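Local coordinates for protein importin subunit beta-1 (Saccharomyces cerevisiae, PDB 5OWU) that carries proteins into the nucleus by associating with importin alpha, the subunit that binds the classical nuclear localization signal of the cargo, at residues D35-F40 with L63-E68; Q82-Q87 with D124-H129; E134-M139 with L157-M162. All blocks are in the same frame, centred on the assembly; numbering follows the deposited sequence.

Interaction 1 (D35-F40 with L63-E68); sequences DNFLQF and LTLKNE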
loop_
_atom_site.group_PDB
_atom_site.type_symbol
_atom_site.label_atom_id
_atom_site.label_comp_id
_atom_site.label_asym_id
_atom_site.label_seq_id
_atom_site.Cartn_x
_atom_site.Cartn_y
_atom_site.Cartn_z
ATOM N N ASP A 35 -14.793 2.002 -36.171
ATOM C CA ASP A 35 -15.779 2.004 -37.249
ATOM C C ASP A 35 -16.150 0.594 -37.673
ATOM O O ASP A 35 -17.299 0.348 -38.046
ATOM C CB ASP A 35 -15.256 2.776 -38.465
ATOM C CG ASP A 35 -15.012 4.239 -38.170
ATOM O OD1 ASP A 35 -15.610 4.768 -37.208
ATOM O OD2 ASP A 35 -14.217 4.852 -38.910
ATOM N N ASN A 36 -15.192 -0.344 -37.638
ATOM C CA ASN A 36 -15.452 -1.713 -38.082
ATOM C C ASN A 36 -14.620 -2.662 -37.209
ATOM O O ASN A 36 -13.595 -3.208 -37.620
ATOM C CB ASN A 36 -15.128 -1.894 -39.564
ATOM C CG ASN A 36 -15.617 -3.229 -40.110
ATOM O OD1 ASN A 36 -16.010 -4.117 -39.357
ATOM N ND2 ASN A 36 -15.583 -3.376 -41.431
ATOM N N PHE A 37 -15.090 -2.886 -35.983
ATOM C CA PHE A 37 -14.325 -3.715 -35.063
ATOM C C PHE A 37 -14.144 -5.126 -35.607
ATOM O O PHE A 37 -13.078 -5.723 -35.445
ATOM C CB PHE A 37 -14.993 -3.763 -33.691
ATOM C CG PHE A 37 -14.167 -4.474 -32.659
ATOM C CD1 PHE A 37 -13.018 -3.889 -32.165
ATOM C CD2 PHE A 37 -14.521 -5.734 -32.204
ATOM C CE1 PHE A 37 -12.240 -4.542 -31.221
ATOM C CE2 PHE A 37 -13.746 -6.392 -31.264
ATOM C CZ PHE A 37 -12.608 -5.799 -30.778
ATOM N N LEU A 38 -15.174 -5.682 -36.246
ATOM C CA LEU A 38 -15.044 -7.016 -36.827
ATOM C C LEU A 38 -13.826 -7.089 -37.738
ATOM O O LEU A 38 -12.981 -7.984 -37.602
ATOM C CB LEU A 38 -16.322 -7.379 -37.593
ATOM C CG LEU A 38 -16.518 -8.823 -38.083
ATOM C CD1 LEU A 38 -17.937 -8.978 -38.610
ATOM C CD2 LEU A 38 -15.535 -9.245 -39.164
ATOM N N GLN A 39 -13.714 -6.146 -38.678
ATOM C CA GLN A 39 -12.588 -6.174 -39.608
ATOM C C GLN A 39 -11.270 -5.898 -38.887
ATOM O O GLN A 39 -10.260 -6.549 -39.163
ATOM C CB GLN A 39 -12.808 -5.161 -40.738
ATOM C CG GLN A 39 -11.711 -5.190 -41.794
ATOM C CD GLN A 39 -11.905 -4.158 -42.903
ATOM O OE1 GLN A 39 -12.387 -3.048 -42.664
ATOM N NE2 GLN A 39 -11.519 -4.525 -44.122
ATOM N N PHE A 40 -11.255 -4.921 -37.980
ATOM C CA PHE A 40 -10.049 -4.621 -37.209
ATOM C C PHE A 40 -9.513 -5.872 -36.508
ATOM O O PHE A 40 -8.314 -6.177 -36.566
ATOM C CB PHE A 40 -10.378 -3.516 -36.203
ATOM C CG PHE A 40 -9.307 -3.268 -35.189
ATOM C CD1 PHE A 40 -8.302 -2.353 -35.434
ATOM C CD2 PHE A 40 -9.318 -3.936 -33.978
ATOM C CE1 PHE A 40 -7.317 -2.114 -34.493
ATOM C CE2 PHE A 40 -8.336 -3.710 -33.037
ATOM C CZ PHE A 40 -7.332 -2.797 -33.295
ATOM N N LEU A 63 -1.218 -7.565 -29.542
ATOM C CA LEU A 63 -1.369 -6.887 -28.257
ATOM C C LEU A 63 -2.419 -5.778 -28.323
ATOM O O LEU A 63 -3.135 -5.540 -27.342
ATOM C CB LEU A 63 -0.019 -6.337 -27.791
ATOM C CG LEU A 63 1.089 -7.380 -27.566
ATOM C CD1 LEU A 63 2.392 -6.718 -27.098
ATOM C CD2 LEU A 63 0.645 -8.455 -26.572
ATOM N N THR A 64 -2.524 -5.083 -29.458
ATOM C CA THR A 64 -3.549 -4.052 -29.599
ATOM C C THR A 64 -4.940 -4.674 -29.573
ATOM O O THR A 64 -5.840 -4.200 -28.857
ATOM C CB THR A 64 -3.338 -3.260 -30.895
ATOM O OG1 THR A 64 -2.008 -2.729 -30.932
ATOM C CG2 THR A 64 -4.330 -2.100 -30.988
ATOM N N LEU A 65 -5.131 -5.766 -30.318
ATOM C CA LEU A 65 -6.417 -6.448 -30.216
ATOM C C LEU A 65 -6.677 -6.912 -28.781
ATOM O O LEU A 65 -7.783 -6.729 -28.253
ATOM C CB LEU A 65 -6.472 -7.614 -31.194
ATOM C CG LEU A 65 -7.783 -8.399 -31.177
ATOM C CD1 LEU A 65 -9.025 -7.492 -31.345
ATOM C CD2 LEU A 65 -7.736 -9.448 -32.257
ATOM N N LYS A 66 -5.662 -7.476 -28.115
ATOM C CA LYS A 66 -5.836 -7.899 -26.724
ATOM C C LYS A 66 -6.315 -6.746 -25.864
ATOM O O LYS A 66 -7.203 -6.911 -25.019
ATOM C CB LYS A 66 -4.527 -8.454 -26.154
ATOM C CG LYS A 66 -4.520 -8.639 -24.618
ATOM C CD LYS A 66 -3.125 -8.798 -24.087
ATOM C CE LYS A 66 -2.438 -7.448 -23.938
ATOM N NZ LYS A 66 -2.583 -6.894 -22.556
ATOM N N ASN A 67 -5.717 -5.575 -26.047
ATOM C CA ASN A 67 -6.099 -4.409 -25.267
ATOM C C ASN A 67 -7.461 -3.861 -25.661
ATOM O O ASN A 67 -7.974 -2.990 -24.954
ATOM C CB ASN A 67 -5.039 -3.321 -25.406
ATOM C CG ASN A 67 -3.777 -3.641 -24.624
ATOM O OD1 ASN A 67 -3.815 -4.366 -23.622
ATOM N ND2 ASN A 67 -2.654 -3.102 -25.076
ATOM N N GLU A 68 -8.057 -4.335 -26.754
ATOM C CA GLU A 68 -9.460 -4.034 -27.032
ATOM C C GLU A 68 -10.410 -5.119 -26.527
ATOM O O GLU A 68 -11.612 -5.063 -26.812
ATOM C CB GLU A 68 -9.670 -3.829 -28.535
ATOM C CG GLU A 68 -8.904 -2.650 -29.117
ATOM C CD GLU A 68 -9.293 -1.325 -28.485
ATOM O OE1 GLU A 68 -10.481 -1.154 -28.155
ATOM O OE2 GLU A 68 -8.410 -0.463 -28.305
#
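Two phenylalanines of 35-40 reach the last turn of helix 55-67, and Leu65 stands within reach of both rings. Its CD1 lies 4.0 Å from Phe37 CZ and 4.2 Å from Phe40 CE2, approaching each ring obliquely, and all three residues are buried. With CG anti to the backbone N (chi1 -173° in Phe37 and 170° in Phe40), the two aromatic side chains leave their backbones in the same way. This apolar trio is the enclosed part of the contact. The margin is more polar and nearer to solvent: Thr64 and Glu68 are both partly exposed, yet their aliphatic carbons make the two closest approaches. Thr64 CG2 comes in the ring plane to the edge of Phe40, 3.8 Å from CZ, while Thr64 OG1 is engaged with Leu60 O in its own helix. Glu68 CB sits 3.8 Å from Phe37 CE1, also at the ring edge, and CG lies 4.1 Å from Phe40 CE2. The Glu68 carboxylate forms a salt bridge with Arg83, which also makes a cation-pi contact with Phe37. No hydrogen bond crosses between the segments. Such apolar packing between two successive helices is what builds a HEAT repeat, here HEAT 2.

Interaction 2 (Q82-Q87 with D124-H129); sequences QRWITQ and DIELPH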
loop_
_atom_site.group_PDB
_atom_site.type_symbol
_atom_site.label_atom_id
_atom_site.label_comp_id
_atom_site.label_asym_id
_atom_site.label_seq_id
_atom_site.Cartn_x
_atom_site.Cartn_y
_atom_site.Cartn_z
ATOM N N GLN A 82 -19.077 -7.487 -24.307
ATOM C CA GLN A 82 -20.282 -7.419 -25.126
ATOM C C GLN A 82 -19.966 -7.062 -26.576
ATOM O O GLN A 82 -20.645 -7.543 -27.496
ATOM C CB GLN A 82 -21.270 -6.416 -24.534
ATOM C CG GLN A 82 -22.544 -6.278 -25.371
ATOM C CD GLN A 82 -23.617 -5.451 -24.697
ATOM O OE1 GLN A 82 -23.671 -5.358 -23.471
ATOM N NE2 GLN A 82 -24.480 -4.843 -25.501
ATOM N N ARG A 83 -18.956 -6.220 -26.809
ATOM C CA ARG A 83 -18.580 -5.901 -28.184
ATOM C C ARG A 83 -18.044 -7.131 -28.912
ATOM O O ARG A 83 -18.388 -7.367 -30.074
ATOM C CB ARG A 83 -17.547 -4.773 -28.218
ATOM C CG ARG A 83 -17.060 -4.482 -29.638
ATOM C CD ARG A 83 -16.181 -3.262 -29.721
ATOM N NE ARG A 83 -14.972 -3.389 -28.918
ATOM C CZ ARG A 83 -13.992 -2.492 -28.919
ATOM N NH1 ARG A 83 -14.084 -1.423 -29.692
ATOM N NH2 ARG A 83 -12.918 -2.663 -28.158
ATOM N N TRP A 84 -17.183 -7.914 -28.264
ATOM C CA TRP A 84 -16.743 -9.170 -28.866
ATOM C C TRP A 84 -17.931 -10.075 -29.166
ATOM O O TRP A 84 -18.041 -10.643 -30.262
ATOM C CB TRP A 84 -15.757 -9.883 -27.938
ATOM C CG TRP A 84 -15.396 -11.262 -28.403
ATOM C CD1 TRP A 84 -15.934 -12.434 -27.970
ATOM C CD2 TRP A 84 -14.426 -11.610 -29.397
ATOM N NE1 TRP A 84 -15.358 -13.492 -28.624
ATOM C CE2 TRP A 84 -14.428 -13.016 -29.506
ATOM C CE3 TRP A 84 -13.552 -10.873 -30.201
ATOM C CZ2 TRP A 84 -13.587 -13.701 -30.382
ATOM C CZ3 TRP A 84 -12.723 -11.553 -31.074
ATOM C CH2 TRP A 84 -12.744 -12.952 -31.158
ATOM N N ILE A 85 -18.841 -10.207 -28.205
ATOM C CA ILE A 85 -19.931 -11.165 -28.346
ATOM C C ILE A 85 -20.871 -10.771 -29.480
ATOM O O ILE A 85 -21.287 -11.626 -30.274
ATOM C CB ILE A 85 -20.672 -11.311 -27.004
ATOM C CG1 ILE A 85 -19.759 -12.041 -26.009
ATOM C CG2 ILE A 85 -21.998 -12.048 -27.188
ATOM C CD1 ILE A 85 -20.223 -11.990 -24.586
ATOM N N THR A 86 -21.225 -9.485 -29.581
ATOM C CA THR A 86 -22.250 -9.060 -30.533
ATOM C C THR A 86 -21.706 -8.501 -31.847
ATOM O O THR A 86 -22.357 -8.656 -32.879
ATOM C CB THR A 86 -23.173 -8.004 -29.908
ATOM O OG1 THR A 86 -22.432 -6.822 -29.592
ATOM C CG2 THR A 86 -23.832 -8.541 -28.650
ATOM N N GLN A 87 -20.541 -7.866 -31.855
ATOM C CA GLN A 87 -20.066 -7.174 -33.051
ATOM C C GLN A 87 -19.083 -7.976 -33.896
ATOM O O GLN A 87 -18.875 -7.631 -35.060
ATOM C CB GLN A 87 -19.414 -5.842 -32.667
ATOM C CG GLN A 87 -20.351 -4.926 -31.882
ATOM C CD GLN A 87 -21.670 -4.690 -32.606
ATOM O OE1 GLN A 87 -21.691 -4.200 -33.733
ATOM N NE2 GLN A 87 -22.776 -5.052 -31.963
ATOM N N ASP A 124 -11.048 -15.355 -21.593
ATOM C CA ASP A 124 -11.654 -14.670 -20.463
ATOM C C ASP A 124 -13.034 -14.149 -20.816
ATOM O O ASP A 124 -13.891 -14.030 -19.934
ATOM C CB ASP A 124 -10.761 -13.525 -19.993
ATOM C CG ASP A 124 -9.605 -14.007 -19.126
ATOM O OD1 ASP A 124 -9.633 -15.170 -18.688
ATOM O OD2 ASP A 124 -8.671 -13.224 -18.879
ATOM N N ILE A 125 -13.278 -13.835 -22.090
ATOM C CA ILE A 125 -14.638 -13.462 -22.472
ATOM C C ILE A 125 -15.527 -14.692 -22.637
ATOM O O ILE A 125 -16.652 -14.730 -22.133
ATOM C CB ILE A 125 -14.623 -12.619 -23.754
ATOM C CG1 ILE A 125 -13.987 -11.262 -23.474
ATOM C CG2 ILE A 125 -16.055 -12.430 -24.283
ATOM C CD1 ILE A 125 -13.475 -10.566 -24.719
ATOM N N GLU A 126 -15.056 -15.710 -23.353
ATOM C CA GLU A 126 -15.945 -16.762 -23.832
ATOM C C GLU A 126 -16.171 -17.894 -22.828
ATOM O O GLU A 126 -17.296 -18.387 -22.708
ATOM C CB GLU A 126 -15.405 -17.337 -25.138
ATOM C CG GLU A 126 -15.391 -16.309 -26.289
ATOM C CD GLU A 126 -15.453 -16.959 -27.657
ATOM O OE1 GLU A 126 -15.268 -18.192 -27.749
ATOM O OE2 GLU A 126 -15.690 -16.233 -28.647
ATOM N N LEU A 127 -15.136 -18.340 -22.119
ATOM C CA LEU A 127 -15.309 -19.483 -21.224
ATOM C C LEU A 127 -16.400 -19.249 -20.190
ATOM O O LEU A 127 -17.207 -20.169 -19.964
ATOM C CB LEU A 127 -13.978 -19.834 -20.542
ATOM C CG LEU A 127 -12.854 -20.362 -21.438
ATOM C CD1 LEU A 127 -11.605 -20.632 -20.616
ATOM C CD2 LEU A 127 -13.268 -21.615 -22.176
ATOM N N PRO A 128 -16.497 -18.085 -19.544
ATOM C CA PRO A 128 -17.629 -17.851 -18.629
ATOM C C PRO A 128 -18.989 -17.946 -19.304
ATOM O O PRO A 128 -19.996 -18.127 -18.610
ATOM C CB PRO A 128 -17.364 -16.435 -18.100
ATOM C CG PRO A 128 -15.903 -16.218 -18.305
ATOM C CD PRO A 128 -15.547 -16.961 -19.548
ATOM N N HIS A 129 -19.058 -17.821 -20.628
ATOM C CA HIS A 129 -20.305 -17.972 -21.364
ATOM C C HIS A 129 -20.442 -19.361 -21.991
ATOM O O HIS A 129 -21.190 -19.527 -22.962
ATOM C CB HIS A 129 -20.411 -16.890 -22.441
ATOM C CG HIS A 129 -20.570 -15.500 -21.898
ATOM N ND1 HIS A 129 -19.511 -14.755 -21.429
ATOM C CD2 HIS A 129 -21.667 -14.717 -21.764
ATOM C CE1 HIS A 129 -19.949 -13.577 -21.021
ATOM N NE2 HIS A 129 -21.255 -13.529 -21.212
#
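Trp84 NE1 donates to Glu126 OE2 over 2.8 Å, with an N-H...O angle of 163°. The oxygen lies in the indole plane, at the ring edge, and is met on its anti side, 16° out of the carboxylate plane. The CB of Trp84 points toward 124-129, and CG is anti to the backbone N. Glu126 is buried, and OE1 pairs with Lys97 in a salt bridge, so both oxygens are held. That salt bridge would probably favour a negative charge on Glu126; Lys93 also touches this side chain and makes a cation-pi contact with the Trp84 ring. A phenylalanine in place of Trp84 would probably leave Glu126 OE2 without its indole N-H partner deep in the contact. The bond joins helix 74-87, within the importin N-terminal range, to 124-129 of HEAT 3, the repeat that follows in the chain, and residues of helix 90-104 touch both sides of it. Beside the bond the packing is apolar. Ile125 CG2 rests 3.7 Å from Trp84 CD1, oblique to the ring, and 4.1 Å from Ile85 CG1, the two isoleucines lying alongside and pointing opposite ways. Toward solvent, Ile85 CD1 makes a CH-pi contact over one face of His129, 4.0 Å from the ring centroid. His129 ND1 donates to Ile125 O over 2.9 Å, a bond that would restrain the imidazole's rotation.

Interaction 3 (E134-M139 with L157-M162); sequences ELMKIM and LALGYM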
loop_
_atom_site.group_PDB
_atom_site.type_symbol
_atom_site.label_atom_id
_atom_site.label_comp_id
_atom_site.label_asym_id
_atom_site.label_seq_id
_atom_site.Cartn_x
_atom_site.Cartn_y
_atom_site.Cartn_z
ATOM N N GLU A 134 -13.516 -26.007 -27.440
ATOM C CA GLU A 134 -12.340 -26.675 -27.976
ATOM C C GLU A 134 -11.062 -26.275 -27.250
ATOM O O GLU A 134 -10.093 -27.046 -27.255
ATOM C CB GLU A 134 -12.201 -26.359 -29.467
ATOM C CG GLU A 134 -13.445 -26.686 -30.287
ATOM C CD GLU A 134 -14.372 -25.494 -30.506
ATOM O OE1 GLU A 134 -14.350 -24.530 -29.708
ATOM O OE2 GLU A 134 -15.133 -25.530 -31.493
ATOM N N LEU A 135 -11.041 -25.096 -26.622
ATOM C CA LEU A 135 -9.785 -24.546 -26.130
ATOM C C LEU A 135 -9.177 -25.425 -25.049
ATOM O O LEU A 135 -7.983 -25.730 -25.089
ATOM C CB LEU A 135 -9.983 -23.127 -25.593
ATOM C CG LEU A 135 -8.705 -22.519 -24.990
ATOM C CD1 LEU A 135 -7.602 -22.428 -26.014
ATOM C CD2 LEU A 135 -8.970 -21.144 -24.402
ATOM N N MET A 136 -9.973 -25.811 -24.051
ATOM C CA MET A 136 -9.407 -26.529 -22.914
ATOM C C MET A 136 -8.968 -27.933 -23.301
ATOM O O MET A 136 -7.987 -28.448 -22.751
ATOM C CB MET A 136 -10.415 -26.566 -21.770
ATOM C CG MET A 136 -10.475 -25.271 -20.985
ATOM S SD MET A 136 -8.851 -24.774 -20.388
ATOM C CE MET A 136 -8.659 -23.190 -21.172
ATOM N N LYS A 137 -9.664 -28.561 -24.249
ATOM C CA LYS A 137 -9.170 -29.811 -24.810
ATOM C C LYS A 137 -7.831 -29.594 -25.503
ATOM O O LYS A 137 -6.905 -30.405 -25.357
ATOM C CB LYS A 137 -10.207 -30.379 -25.778
ATOM C CG LYS A 137 -10.024 -31.849 -26.124
ATOM C CD LYS A 137 -9.291 -32.030 -27.440
ATOM C CE LYS A 137 -9.424 -33.455 -27.959
ATOM N NZ LYS A 137 -8.861 -34.448 -27.016
ATOM N N ILE A 138 -7.692 -28.485 -26.236
ATOM C CA ILE A 138 -6.415 -28.199 -26.889
ATOM C C ILE A 138 -5.320 -27.979 -25.847
ATOM O O ILE A 138 -4.183 -28.427 -26.022
ATOM C CB ILE A 138 -6.541 -26.990 -27.841
ATOM C CG1 ILE A 138 -7.404 -27.348 -29.054
ATOM C CG2 ILE A 138 -5.165 -26.535 -28.313
ATOM C CD1 ILE A 138 -7.718 -26.174 -30.005
ATOM N N MET A 139 -5.638 -27.281 -24.754
ATOM C CA MET A 139 -4.629 -27.005 -23.736
ATOM C C MET A 139 -4.196 -28.292 -23.043
ATOM O O MET A 139 -3.000 -28.521 -22.848
ATOM C CB MET A 139 -5.160 -26.001 -22.708
ATOM C CG MET A 139 -5.434 -24.576 -23.245
ATOM S SD MET A 139 -3.982 -23.635 -23.766
ATOM C CE MET A 139 -4.001 -23.943 -25.529
ATOM N N LEU A 157 1.890 -20.619 -20.633
ATOM C CA LEU A 157 1.800 -19.162 -20.580
ATOM C C LEU A 157 0.368 -18.697 -20.788
ATOM O O LEU A 157 -0.139 -17.854 -20.037
ATOM C CB LEU A 157 2.701 -18.526 -21.640
ATOM C CG LEU A 157 4.210 -18.666 -21.466
ATOM C CD1 LEU A 157 4.905 -17.871 -22.552
ATOM C CD2 LEU A 157 4.659 -18.207 -20.085
ATOM N N ALA A 158 -0.294 -19.225 -21.820
ATOM C CA ALA A 158 -1.672 -18.821 -22.088
ATOM C C ALA A 158 -2.575 -19.099 -20.891
ATOM O O ALA A 158 -3.415 -18.266 -20.536
ATOM C CB ALA A 158 -2.196 -19.533 -23.335
ATOM N N LEU A 159 -2.416 -20.260 -20.248
ATOM C CA LEU A 159 -3.239 -20.561 -19.078
ATOM C C LEU A 159 -2.953 -19.584 -17.937
ATOM O O LEU A 159 -3.882 -19.087 -17.274
ATOM C CB LEU A 159 -3.001 -22.008 -18.646
ATOM C CG LEU A 159 -3.523 -23.034 -19.663
ATOM C CD1 LEU A 159 -2.836 -24.362 -19.484
ATOM C CD2 LEU A 159 -5.032 -23.192 -19.532
ATOM N N GLY A 160 -1.677 -19.270 -17.719
ATOM C CA GLY A 160 -1.341 -18.254 -16.733
ATOM C C GLY A 160 -2.020 -16.929 -17.018
ATOM O O GLY A 160 -2.663 -16.350 -16.142
ATOM N N TYR A 161 -1.887 -16.436 -18.254
ATOM C CA TYR A 161 -2.486 -15.156 -18.625
ATOM C C TYR A 161 -3.993 -15.192 -18.465
ATOM O O TYR A 161 -4.609 -14.210 -18.051
ATOM C CB TYR A 161 -2.128 -14.811 -20.069
ATOM C CG TYR A 161 -0.712 -14.325 -20.276
ATOM C CD1 TYR A 161 -0.212 -13.241 -19.564
ATOM C CD2 TYR A 161 0.113 -14.925 -21.218
ATOM C CE1 TYR A 161 1.078 -12.785 -19.768
ATOM C CE2 TYR A 161 1.403 -14.475 -21.428
ATOM C CZ TYR A 161 1.878 -13.406 -20.704
ATOM O OH TYR A 161 3.163 -12.972 -20.914
ATOM N N MET A 162 -4.606 -16.310 -18.826
ATOM C CA MET A 162 -6.034 -16.510 -18.615
ATOM C C MET A 162 -6.422 -16.237 -17.170
ATOM O O MET A 162 -7.380 -15.505 -16.886
ATOM C CB MET A 162 -6.366 -17.949 -18.981
ATOM C CG MET A 162 -7.668 -18.186 -19.636
ATOM S SD MET A 162 -7.686 -19.939 -20.070
ATOM C CE MET A 162 -6.483 -20.012 -21.384
#
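Met136 and Met162 reach toward each other tip to tip, and their sulfur-bearing ends meet on one side of the contact between helices 133-142 and 149-165. Met136 CE is 3.6 Å from Met162 SD, and 3.9 Å from Met162 CE. Met136 bends at chi2 and chi3, whereas Met162 runs straight through chi2 and bends only at chi3, which sets its CE. That methyl also meets Leu135 CD2 at 4.1 Å, again tip to tip, so Met162 CE rests in the shallow groove over the touching tips of Leu135 and Met136. One turn before Met162 on helix 149-165, the Leu159 methyl CD2 is the bump that sits over the dip where Met136 CE and Met139 CG meet: it lies 4.0 Å from Met136 CE and 4.0 Å from Met139 CG. Met139 and Leu159 pass side by side, each heading for the other's helix, and Met139 SD comes within 4.2 Å of Leu159 CG. Past that pair, the small Ala158 offers Met139 SD a shallow, looser seat at 4.5 Å from its CB. All six touching residues are buried, and every contact is apolar with no hydrogen bond across. The segment axes approach to 11.8 Å at 134° between their N-to-C directions, an antiparallel but markedly splayed pair, and side chains span the distance. Both helices belong to HEAT 4. Helix 109-126 lies against Leu135 and Met162 and helix 90-104 against Met139, while helix 177-188 packs on Met136 and Leu159, so the pair is sandwiched between earlier and later helices of the stack.

How the interactions relate
All three contacts lie on the same side of the chain's centre, in series along the solenoid. Interactions 1 and 3 each join two helices of one repeat, HEAT 2 and HEAT 4, whereas interaction 2 links helix 74-87 to helix 109-126. Their chemistry differs with burial. Interaction 3, with all six touching residues buried, is sulfur-rich and apolar; in interactions 1 and 2 three of five are buried, the others being partly exposed beside the aromatic core of 1 and exposed in 2, which adds a buried hydrogen bond. Arg83 of 82-87 joins interactions 1 and 2, and Leu38 CB packs 3.6 Å from Gln87 O. Leu127 joins interaction 2 to interaction 3, its CD1 lying 3.9 Å from Met136 CE. Interactions 1 and 3 do not touch.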